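Side-chain contact in acireductone dioxygenase (Bacillus anthracis, PDB 4QGL), which probably oxidises the acireductone of the methionine salvage pathway with molecular oxygen, giving different products depending on whether iron or nickel is bound: residues A[21-24]-A[25-29]. Residues are numbered along the deposited sequence; the frame is centred on the assembly and turned at random.
Sequences VKVS and KFLQE
Val-23 and Leu-27 sit one turn apart on helix 20-29 and run abreast, their branches directed alike, with Val-23 CG1 3.8 Å from Leu-27 CD1. The valine holds CG1 trans to its amide nitrogen (chi1 160°), which brings that methyl to the side of the next turn. From there Leu-27 sends CG and CD1 past the Val-23 carbonyl oxygen, with CG 3.4 Å from Val-23 O. Both residues are buried: they rest on Ile-8 of strand 7-10, and Leu-27 also reaches Phe-130 and Val-132 of strand 129-134. Branched aliphatic groups suit this face, where the helix lies against one sheet of the cupin fold. Phe-26 widens the same apolar side, its ring meeting that of Phe-130 edge-to-face.

The outward side is built differently. Lys-25, fully extended beyond CG, runs alongside Val-21, its CD, CE and NZ passing one methyl, CG1, of a valine that stays exposed; CD lies 3.9 Å from Val-21 CG1, and NZ stands 3.7 Å from the same methyl. A long aliphatic stem ending in a charge fits an exposed position of this kind. Lys-25 N makes the main bond to Val-21 O, at 2.9 Å in the usual helical pattern. Ser-24 OG adds a longer, supplementary one to Val-21 O at 3.2 Å, coming from above the carbonyl plane and off the lone pairs, and it also bonds weakly to Glu-20 O. The serine can do so because its hydroxyl lies between its own N and carbonyl carbon (chi1 61°), folded back on the preceding turn.

The chemistry is that of an amphipathic helix: i to i+4 backbone bonds hold the turns together and hydrocarbon faces the sheet, while on the outer side a lysine stem partly shields one methyl of an exposed valine and a serine hydroxyl supplements the bonding of a main-chain carbonyl.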
ATOM      1  N   VAL A  21       4.894   2.679  18.088  1.00 37.56           N
ATOM      2  CA  VAL A  21       5.981   1.777  18.331  1.00 37.28           C
ATOM      3  C   VAL A  21       5.578   0.292  18.245  1.00 36.53           C
ATOM      4  O   VAL A  21       6.336  -0.527  17.697  1.00 36.19           O
ATOM      5  CB  VAL A  21       6.587   2.099  19.702  1.00 38.66           C
ATOM      6  CG1 VAL A  21       7.464   0.959  20.208  1.00 39.34           C
ATOM      7  CG2 VAL A  21       7.345   3.417  19.626  1.00 39.00           C
ATOM      8  N   LYS A  22       4.393  -0.054  18.759  1.00 35.81           N
ATOM      9  CA  LYS A  22       3.956  -1.450  18.775  1.00 35.21           C
ATOM     10  C   LYS A  22       3.554  -1.900  17.409  1.00 33.39           C
ATOM     11  O   LYS A  22       3.747  -3.059  17.048  1.00 32.99           O
ATOM     12  CB  LYS A  22       2.784  -1.662  19.711  1.00 36.00           C
ATOM     13  CG  LYS A  22       2.946  -0.930  21.032  1.00 37.58           C
ATOM     14  CD  LYS A  22       2.705  -1.817  22.229  1.00 38.80           C
ATOM     15  CE  LYS A  22       1.923  -1.063  23.302  1.00 40.01           C
ATOM     16  NZ  LYS A  22       1.508  -1.956  24.434  1.00 41.17           N
ATOM     17  N   VAL A  23       2.986  -0.981  16.644  1.00 32.09           N
ATOM     18  CA  VAL A  23       2.604  -1.293  15.283  1.00 30.70           C
ATOM     19  C   VAL A  23       3.828  -1.702  14.481  1.00 30.10           C
ATOM     20  O   VAL A  23       3.855  -2.749  13.848  1.00 29.58           O
ATOM     21  CB  VAL A  23       1.911  -0.099  14.612  1.00 30.18           C
ATOM     22  CG1 VAL A  23       1.935  -0.218  13.084  1.00 29.30           C
ATOM     23  CG2 VAL A  23       0.492   0.026  15.138  1.00 30.21           C
ATOM     24  N   SER A  24       4.853  -0.871  14.524  1.00 30.10           N
ATOM     25  CA  SER A  24       6.039  -1.112  13.714  1.00 29.77           C
ATOM     26  C   SER A  24       6.779  -2.321  14.245  1.00 29.97           C
ATOM     27  O   SER A  24       7.241  -3.130  13.465  1.00 29.65           O
ATOM     28  CB  SER A  24       6.931   0.148  13.613  1.00 30.23           C
ATOM     29  OG  SER A  24       7.411   0.592  14.879  1.00 31.35           O
ATOM     30  N   LYS A  25       6.853  -2.473  15.563  1.00 30.41           N
ATOM     31  CA  LYS A  25       7.397  -3.710  16.118  1.00 30.87           C
ATOM     32  C   LYS A  25       6.667  -4.951  15.632  1.00 29.99           C
ATOM     33  O   LYS A  25       7.309  -5.931  15.237  1.00 29.94           O
ATOM     34  CB  LYS A  25       7.422  -3.665  17.630  1.00 32.14           C
ATOM     35  CG  LYS A  25       8.671  -2.940  18.116  1.00 33.37           C
ATOM     36  CD  LYS A  25       8.622  -2.693  19.607  1.00 34.76           C
ATOM     37  CE  LYS A  25       9.917  -2.064  20.085  1.00 36.02           C
ATOM     38  NZ  LYS A  25       9.782  -1.598  21.494  1.00 37.31           N
ATOM     39  N   PHE A  26       5.329  -4.887  15.619  1.00 29.10           N
ATOM     40  CA  PHE A  26       4.511  -5.992  15.121  1.00 28.35           C
ATOM     41  C   PHE A  26       4.763  -6.301  13.637  1.00 27.53           C
ATOM     42  O   PHE A  26       4.974  -7.443  13.273  1.00 27.57           O
ATOM     43  CB  PHE A  26       3.037  -5.716  15.400  1.00 27.90           C
ATOM     44  CG  PHE A  26       2.125  -6.743  14.846  1.00 27.28           C
ATOM     45  CD1 PHE A  26       1.787  -7.864  15.587  1.00 27.81           C
ATOM     46  CD2 PHE A  26       1.612  -6.606  13.579  1.00 26.34           C
ATOM     47  CE1 PHE A  26       0.934  -8.829  15.081  1.00 27.38           C
ATOM     48  CE2 PHE A  26       0.772  -7.570  13.056  1.00 25.98           C
ATOM     49  CZ  PHE A  26       0.426  -8.680  13.814  1.00 26.50           C
ATOM     50  N   LEU A  27       4.768  -5.279  12.797  1.00 26.93           N
ATOM     51  CA  LEU A  27       5.012  -5.457  11.368  1.00 26.30           C
ATOM     52  C   LEU A  27       6.413  -5.994  11.109  1.00 26.98           C
ATOM     53  O   LEU A  27       6.629  -6.790  10.199  1.00 26.84           O
ATOM     54  CB  LEU A  27       4.796  -4.140  10.629  1.00 25.63           C
ATOM     55  CG  LEU A  27       3.341  -3.680  10.643  1.00 25.08           C
ATOM     56  CD1 LEU A  27       3.184  -2.257  10.143  1.00 24.73           C
ATOM     57  CD2 LEU A  27       2.465  -4.625   9.835  1.00 24.55           C
ATOM     58  N   GLN A  28       7.357  -5.570  11.930  1.00 27.95           N
ATOM     59  CA  GLN A  28       8.739  -6.043  11.859  1.00 28.91           C
ATOM     60  C   GLN A  28       8.821  -7.537  12.113  1.00 29.16           C
ATOM     61  O   GLN A  28       9.516  -8.272  11.410  1.00 29.25           O
ATOM     62  CB  GLN A  28       9.526  -5.329  12.942  1.00 30.19           C
ATOM     63  CG  GLN A  28      11.018  -5.229  12.741  1.00 31.37           C
ATOM     64  CD  GLN A  28      11.465  -3.797  12.896  1.00 31.99           C
ATOM     65  OE1 GLN A  28      10.668  -2.932  13.332  1.00 31.80           O
ATOM     66  NE2 GLN A  28      12.728  -3.511  12.506  1.00 32.86           N
ATOM     67  N   GLU A  29       8.096  -7.981  13.135  1.00 29.20           N
ATOM     68  CA  GLU A  29       8.028  -9.389  13.419  1.00 29.47           C
ATOM     69  C   GLU A  29       7.364 -10.181  12.291  1.00 28.66           C
ATOM     70  O   GLU A  29       7.702 -11.337  12.102  1.00 29.14           O
ATOM     71  CB  GLU A  29       7.379  -9.643  14.779  1.00 29.93           C
ATOM     72  CG  GLU A  29       8.403  -9.593  15.917  1.00 31.17           C
ATOM     73  CD  GLU A  29       9.460 -10.715  15.840  1.00 32.02           C
ATOM     74  OE1 GLU A  29      10.670 -10.486  16.136  1.00 32.79           O
ATOM     75  OE2 GLU A  29       9.081 -11.856  15.469  1.00 31.91           O
TER